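Local coordinates for extracellular solute-binding protein family 5 (Brucella melitensis, PDB 4ONY), which probably binds peptides or related solutes in the periplasm and hands them to an ABC transporter for import, at residues R454-R458 / L459-V463; A517-D521 / P522-A526. All blocks are in the same frame, centred on the assembly; numbering follows the deposited sequence. Where two conformers were deposited one is given.

Contact 1: residues R454-R458 / L459-V463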
ATOM      1  N   ARG A 454      26.025  12.359 -12.114  1.00 19.20           N
ATOM      2  CA  ARG A 454      26.710  12.569 -13.391  0.70 20.08           C
ATOM      3  C   ARG A 454      25.971  13.641 -14.228  1.00 18.86           C
ATOM      4  O   ARG A 454      26.609  14.562 -14.788  1.00 18.26           O
ATOM      5  CB  ARG A 454      26.956  11.244 -14.123  0.70 21.94           C
ATOM      6  CG  ARG A 454      28.052  10.397 -13.444  0.70 24.29           C
ATOM      7  CD  ARG A 454      28.483   9.115 -14.197  0.70 25.69           C
ATOM      8  NE  ARG A 454      27.435   8.064 -14.284  0.70 27.68           N
ATOM      9  CZ  ARG A 454      27.203   7.162 -13.320  0.70 28.06           C
ATOM     10  NH1 ARG A 454      27.911   7.188 -12.202  0.70 28.32           N
ATOM     11  NH2 ARG A 454      26.270   6.236 -13.459  0.70 27.59           N
ATOM     12  N   ASN A 455      24.653  13.568 -14.285  1.00 18.65           N
ATOM     13  CA  ASN A 455      23.911  14.577 -15.082  1.00 19.21           C
ATOM     14  C   ASN A 455      23.931  16.004 -14.490  1.00 19.08           C
ATOM     15  O   ASN A 455      24.062  17.027 -15.222  1.00 18.29           O
ATOM     16  CB  ASN A 455      22.494  14.109 -15.314  1.00 19.29           C
ATOM     17  CG  ASN A 455      22.445  13.022 -16.339  1.00 20.23           C
ATOM     18  OD1 ASN A 455      22.374  11.831 -16.010  1.00 19.66           O
ATOM     19  ND2 ASN A 455      22.526  13.423 -17.595  1.00 19.81           N
ATOM     20  N   LEU A 456      23.854  16.077 -13.165  1.00 18.14           N
ATOM     21  CA  LEU A 456      23.926  17.373 -12.491  1.00 18.77           C
ATOM     22  C   LEU A 456      25.301  18.005 -12.716  1.00 19.65           C
ATOM     23  O   LEU A 456      25.388  19.207 -12.935  1.00 19.31           O
ATOM     24  CB  LEU A 456      23.592  17.241 -10.985  1.00 18.95           C
ATOM     25  CG  LEU A 456      22.161  16.725 -10.725  1.00 19.70           C
ATOM     26  CD1 LEU A 456      21.929  16.098  -9.340  1.00 20.02           C
ATOM     27  CD2 LEU A 456      21.185  17.824 -10.927  1.00 20.51           C
ATOM     28  N   SER A 457      26.362  17.198 -12.639  1.00 20.15           N
ATOM     29  CA  SER A 457      27.715  17.723 -12.803  1.00 22.19           C
ATOM     30  C   SER A 457      27.883  18.300 -14.193  1.00 21.73           C
ATOM     31  O   SER A 457      28.580  19.242 -14.355  1.00 20.63           O
ATOM     32  CB  SER A 457      28.794  16.680 -12.575  1.00 23.36           C
ATOM     33  OG  SER A 457      28.734  15.784 -13.667  1.00 28.07           O
ATOM     34  N   ARG A 458      27.214  17.746 -15.187  1.00 23.11           N
ATOM     35  CA  ARG A 458      27.319  18.299 -16.518  1.00 25.97           C
ATOM     36  C   ARG A 458      26.767  19.744 -16.637  1.00 25.11           C
ATOM     37  O   ARG A 458      27.140  20.458 -17.547  1.00 23.95           O
ATOM     38  CB  ARG A 458      26.657  17.390 -17.546  1.00 29.96           C
ATOM     39  CG  ARG A 458      27.348  16.048 -17.771  1.00 35.40           C
ATOM     40  CD  ARG A 458      26.629  15.217 -18.851  1.00 41.42           C
ATOM     41  NE  ARG A 458      26.440  16.002 -20.101  1.00 48.09           N
ATOM     42  CZ  ARG A 458      25.270  16.421 -20.642  1.00 52.03           C
ATOM     43  NH1 ARG A 458      24.092  16.121 -20.109  1.00 52.63           N
ATOM     44  NH2 ARG A 458      25.277  17.141 -21.768  1.00 52.56           N
ATOM     45  N   LEU A 459      25.889  20.167 -15.728  1.00 22.67           N
ATOM     46  CA  LEU A 459      25.454  21.567 -15.668  1.00 23.42           C
ATOM     47  C   LEU A 459      26.242  22.467 -14.696  1.00 21.51           C
ATOM     48  O   LEU A 459      25.822  23.574 -14.400  1.00 21.62           O
ATOM     49  CB  LEU A 459      23.959  21.646 -15.292  1.00 25.80           C
ATOM     50  CG  LEU A 459      23.040  22.021 -16.444  1.00 29.88           C
ATOM     51  CD1 LEU A 459      22.845  20.793 -17.289  1.00 31.55           C
ATOM     52  CD2 LEU A 459      21.687  22.493 -15.935  1.00 33.94           C
ATOM     53  N   GLY A 460      27.337  21.967 -14.165  1.00 19.87           N
ATOM     54  CA  GLY A 460      28.133  22.696 -13.218  1.00 18.95           C
ATOM     55  C   GLY A 460      27.671  22.607 -11.768  1.00 17.63           C
ATOM     56  O   GLY A 460      28.077  23.439 -10.942  1.00 16.54           O
ATOM     57  N   ILE A 461      26.869  21.606 -11.452  1.00 16.82           N
ATOM     58  CA  ILE A 461      26.373  21.450 -10.086  1.00 18.66           C
ATOM     59  C   ILE A 461      27.152  20.353  -9.314  1.00 18.88           C
ATOM     60  O   ILE A 461      27.284  19.247  -9.798  1.00 19.95           O
ATOM     61  CB  ILE A 461      24.886  21.091 -10.096  1.00 18.28           C
ATOM     62  CG1 ILE A 461      24.129  22.140 -10.891  1.00 18.45           C
ATOM     63  CG2 ILE A 461      24.354  20.951  -8.664  1.00 18.48           C
ATOM     64  CD1 ILE A 461      22.695  21.780 -11.132  1.00 19.12           C
ATOM     65  N   ALA A 462      27.656  20.675  -8.134  1.00 18.67           N
ATOM     66  CA  ALA A 462      28.433  19.736  -7.371  1.00 19.39           C
ATOM     67  C   ALA A 462      27.497  18.988  -6.377  1.00 19.95           C
ATOM     68  O   ALA A 462      26.820  19.590  -5.556  1.00 22.50           O
ATOM     69  CB  ALA A 462      29.535  20.472  -6.633  1.00 18.71           C
ATOM     70  N   VAL A 463      27.476  17.684  -6.447  1.00 19.06           N
ATOM     71  CA  VAL A 463      26.636  16.895  -5.583  1.00 19.31           C
ATOM     72  C   VAL A 463      27.432  15.922  -4.780  1.00 19.17           C
ATOM     73  O   VAL A 463      28.212  15.205  -5.342  1.00 19.60           O
ATOM     74  CB  VAL A 463      25.647  16.089  -6.449  1.00 19.32           C
ATOM     75  CG1 VAL A 463      24.765  15.207  -5.592  1.00 19.82           C
ATOM     76  CG2 VAL A 463      24.806  17.026  -7.279  1.00 19.39           C
TER
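Leu459 turns its backbone N back to Leu456 O at 3.0 Å, a bent bond that meets the carbonyl from well above its plane. Its side chain lies against Ala407, Ala410 and Leu414; an apolar leucine suits a place beside two alanines and a leucine of helix 404-416. At Gly460 phi becomes positive (84°), a backbone shape in which a side chain would collide with the carbonyl oxygen before it, so glycine suits the place. Its N bonds to Ser457 O at 3.0 Å, and Ile461 N reaches Leu456 O at 3.2 Å. These two nested bonds, the outer from Ile461 and the inner from Gly460 as C-prime residue, make a Schellman motif that ends helix 443-458 and turns the chain into strand 462-467, the second strand of a beta-alpha-beta unit. Leu456 O is thus gripped twice, with Leu459 N and Ile461 N approaching from opposite faces of its plane. CB of Ile461 lies 3.4 Å from Leu456 O, and its apolar side chain suits neighbours Leu331, Phe434 and Phe436; its own O receives a CA-H...O contact from Ser457 CA at 3.4 Å. Val463 points its CA-CB bond back at the helix. With CG1 anti to the backbone N (chi1 178°), its CG2 is the branch that meets Leu456, 3.7 Å from CD1 and 3.9 Å from CB. Phe436 of strand 435-440 also touches Leu456 and Val463, closing this apolar layer between helix and sheet.

Contact 2: residues A517-D521 / P522-A526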
ATOM      1  N   ALA A 517       9.474  16.575   2.065  1.00 13.36           N
ATOM      2  CA  ALA A 517       9.784  17.744   1.231  1.00 12.67           C
ATOM      3  C   ALA A 517       9.474  19.077   1.900  1.00 12.95           C
ATOM      4  O   ALA A 517       9.932  20.135   1.403  1.00 13.06           O
ATOM      5  CB  ALA A 517       9.049  17.682  -0.087  1.00 13.01           C
ATOM      6  N   GLY A 518       8.756  19.057   3.031  1.00 12.53           N
ATOM      7  CA  GLY A 518       8.360  20.282   3.698  1.00 13.10           C
ATOM      8  C   GLY A 518       7.288  21.052   2.930  1.00 12.95           C
ATOM      9  O   GLY A 518       7.348  22.270   2.825  1.00 12.54           O
ATOM     10  N   VAL A 519       6.313  20.332   2.364  1.00 12.66           N
ATOM     11  CA  VAL A 519       5.208  20.986   1.653  1.00 12.85           C
ATOM     12  C   VAL A 519       4.339  21.765   2.643  1.00 13.20           C
ATOM     13  O   VAL A 519       4.005  21.229   3.720  1.00 13.24           O
ATOM     14  CB  VAL A 519       4.369  19.941   0.911  1.00 12.61           C
ATOM     15  CG1 VAL A 519       3.224  20.598   0.151  1.00 12.42           C
ATOM     16  CG2 VAL A 519       5.252  19.174  -0.050  1.00 12.55           C
ATOM     17  N   ALA A 520       4.002  23.007   2.303  1.00 13.71           N
ATOM     18  CA  ALA A 520       3.058  23.849   3.075  1.00 14.93           C
ATOM     19  C   ALA A 520       2.402  24.862   2.156  1.00 16.16           C
ATOM     20  O   ALA A 520       2.925  25.958   1.917  1.00 16.61           O
ATOM     21  CB  ALA A 520       3.736  24.575   4.248  1.00 15.41           C
ATOM     22  N   ASP A 521       1.265  24.477   1.609  1.00 16.10           N
ATOM     23  CA  ASP A 521       0.642  25.221   0.539  1.00 16.35           C
ATOM     24  C   ASP A 521      -0.849  25.091   0.787  1.00 16.59           C
ATOM     25  O   ASP A 521      -1.383  23.993   0.844  1.00 15.73           O
ATOM     26  CB  ASP A 521       0.988  24.629  -0.816  1.00 16.57           C
ATOM     27  CG  ASP A 521       0.430  25.440  -1.985  1.00 17.64           C
ATOM     28  OD1 ASP A 521      -0.480  26.264  -1.785  1.00 19.21           O
ATOM     29  OD2 ASP A 521       0.884  25.206  -3.131  1.00 18.98           O
ATOM     30  N   PRO A 522      -1.522  26.227   0.944  1.00 16.96           N
ATOM     31  CA  PRO A 522      -2.972  26.131   1.104  1.00 16.83           C
ATOM     32  C   PRO A 522      -3.687  25.366  -0.019  1.00 15.74           C
ATOM     33  O   PRO A 522      -4.777  24.862   0.207  1.00 15.32           O
ATOM     34  CB  PRO A 522      -3.418  27.597   1.113  1.00 17.67           C
ATOM     35  CG  PRO A 522      -2.190  28.388   1.516  1.00 18.19           C
ATOM     36  CD  PRO A 522      -1.006  27.615   1.010  1.00 16.99           C
ATOM     37  N   ALA A 523      -3.145  25.330  -1.236  1.00 14.76           N
ATOM     38  CA  ALA A 523      -3.823  24.566  -2.311  1.00 14.22           C
ATOM     39  C   ALA A 523      -3.777  23.082  -2.004  1.00 14.09           C
ATOM     40  O   ALA A 523      -4.746  22.353  -2.251  1.00 14.61           O
ATOM     41  CB  ALA A 523      -3.217  24.862  -3.676  1.00 14.00           C
ATOM     42  N   VAL A 524      -2.650  22.615  -1.468  1.00 13.29           N
ATOM     43  CA  VAL A 524      -2.523  21.204  -1.101  1.00 12.87           C
ATOM     44  C   VAL A 524      -3.531  20.913  -0.005  1.00 13.20           C
ATOM     45  O   VAL A 524      -4.290  19.943  -0.077  1.00 12.90           O
ATOM     46  CB  VAL A 524      -1.089  20.864  -0.615  1.00 12.66           C
ATOM     47  CG1 VAL A 524      -1.060  19.507   0.082  1.00 12.90           C
ATOM     48  CG2 VAL A 524      -0.071  20.928  -1.753  1.00 12.25           C
ATOM     49  N   ASP A 525      -3.525  21.736   1.040  1.00 13.44           N
ATOM     50  CA  ASP A 525      -4.455  21.524   2.140  1.00 13.97           C
ATOM     51  C   ASP A 525      -5.887  21.476   1.642  1.00 13.76           C
ATOM     52  O   ASP A 525      -6.670  20.621   2.071  1.00 13.24           O
ATOM     53  CB  ASP A 525      -4.320  22.587   3.212  1.00 14.59           C
ATOM     54  CG  ASP A 525      -2.942  22.576   3.911  1.00 15.31           C
ATOM     55  OD1 ASP A 525      -2.122  21.675   3.752  1.00 15.71           O
ATOM     56  OD2 ASP A 525      -2.657  23.526   4.638  1.00 16.71           O
ATOM     57  N   ALA A 526      -6.244  22.383   0.743  1.00 13.92           N
ATOM     58  CA  ALA A 526      -7.619  22.438   0.211  1.00 14.17           C
ATOM     59  C   ALA A 526      -8.001  21.180  -0.602  1.00 14.00           C
ATOM     60  O   ALA A 526      -9.146  20.718  -0.529  1.00 13.84           O
ATOM     61  CB  ALA A 526      -7.817  23.676  -0.649  1.00 14.90           C
TER
HETATM   62  O   HOH W   1       0.418  21.689   2.471  1.00  9.25           O
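Val519 directs one methyl, CG1, at CG2 of Val524, 3.8 Å away, and the two side chains cross at about a right angle. Trp503 of helix 499-503 touches both valines, while Leu547 and Val550 of helix 537-553 pack on Val524, so compact branched residues suit this buried seam between loop and helices. Ala520 turns its methyl away from the helix and rests on Ser505. Asp521 then takes the N-cap position of helix 522-533. Its CG stands anti to the backbone N (chi1 -176°), which swings OD1 forward over the first turn to accept from Ala523 N at 2.9 Å. The bond is fairly straight at the hydrogen, 165°, yet the N-H comes from above the carboxylate plane. Aspartate is well suited to this place because its side chain is short enough to reach forward to the amide two residues on. Pro522, the first helical residue, also fits: it has no N-H to satisfy, and its ring fixes phi near the helical value. The backbone O of Asp521 starts the helical bonding, taking Asp525 N almost straight on at 3.1 Å and Val524 N only weakly. A water accepts from Asp521 N at 3.0 Å and donates to Asp525 OD1 at 2.8 Å; the carboxylate of Asp525 is further held by Ser505 OG through OD2. Two carboxylates thus lie near the helix start, where the helix dipole would probably favour their ionised forms and they in turn would probably stabilise the helix.

Overall arrangement
The two contacts lie at opposite kinds of helix boundary: contact 1 ends helix 443-458, and contact 2, later in the chain, begins helix 522-533. Their centres are about 29 Å apart and their nearest atoms about 16 Å, so they do not touch. After strand 462-467, which contact 1 opens, come helix 470-478, strand 484-489 and helix 499-503 before contact 2. Strand 462-467 is an outermost strand of the six-stranded mixed sheet that also contains 484-489 and 310-315; contact 2 belongs to the helical region built from 499-503, 522-533 and 537-553, which precedes strand 557-562 of that same sheet. Contact 1 thus closes one helix and contact 2 opens another in the sheet-and-helix part of the protein.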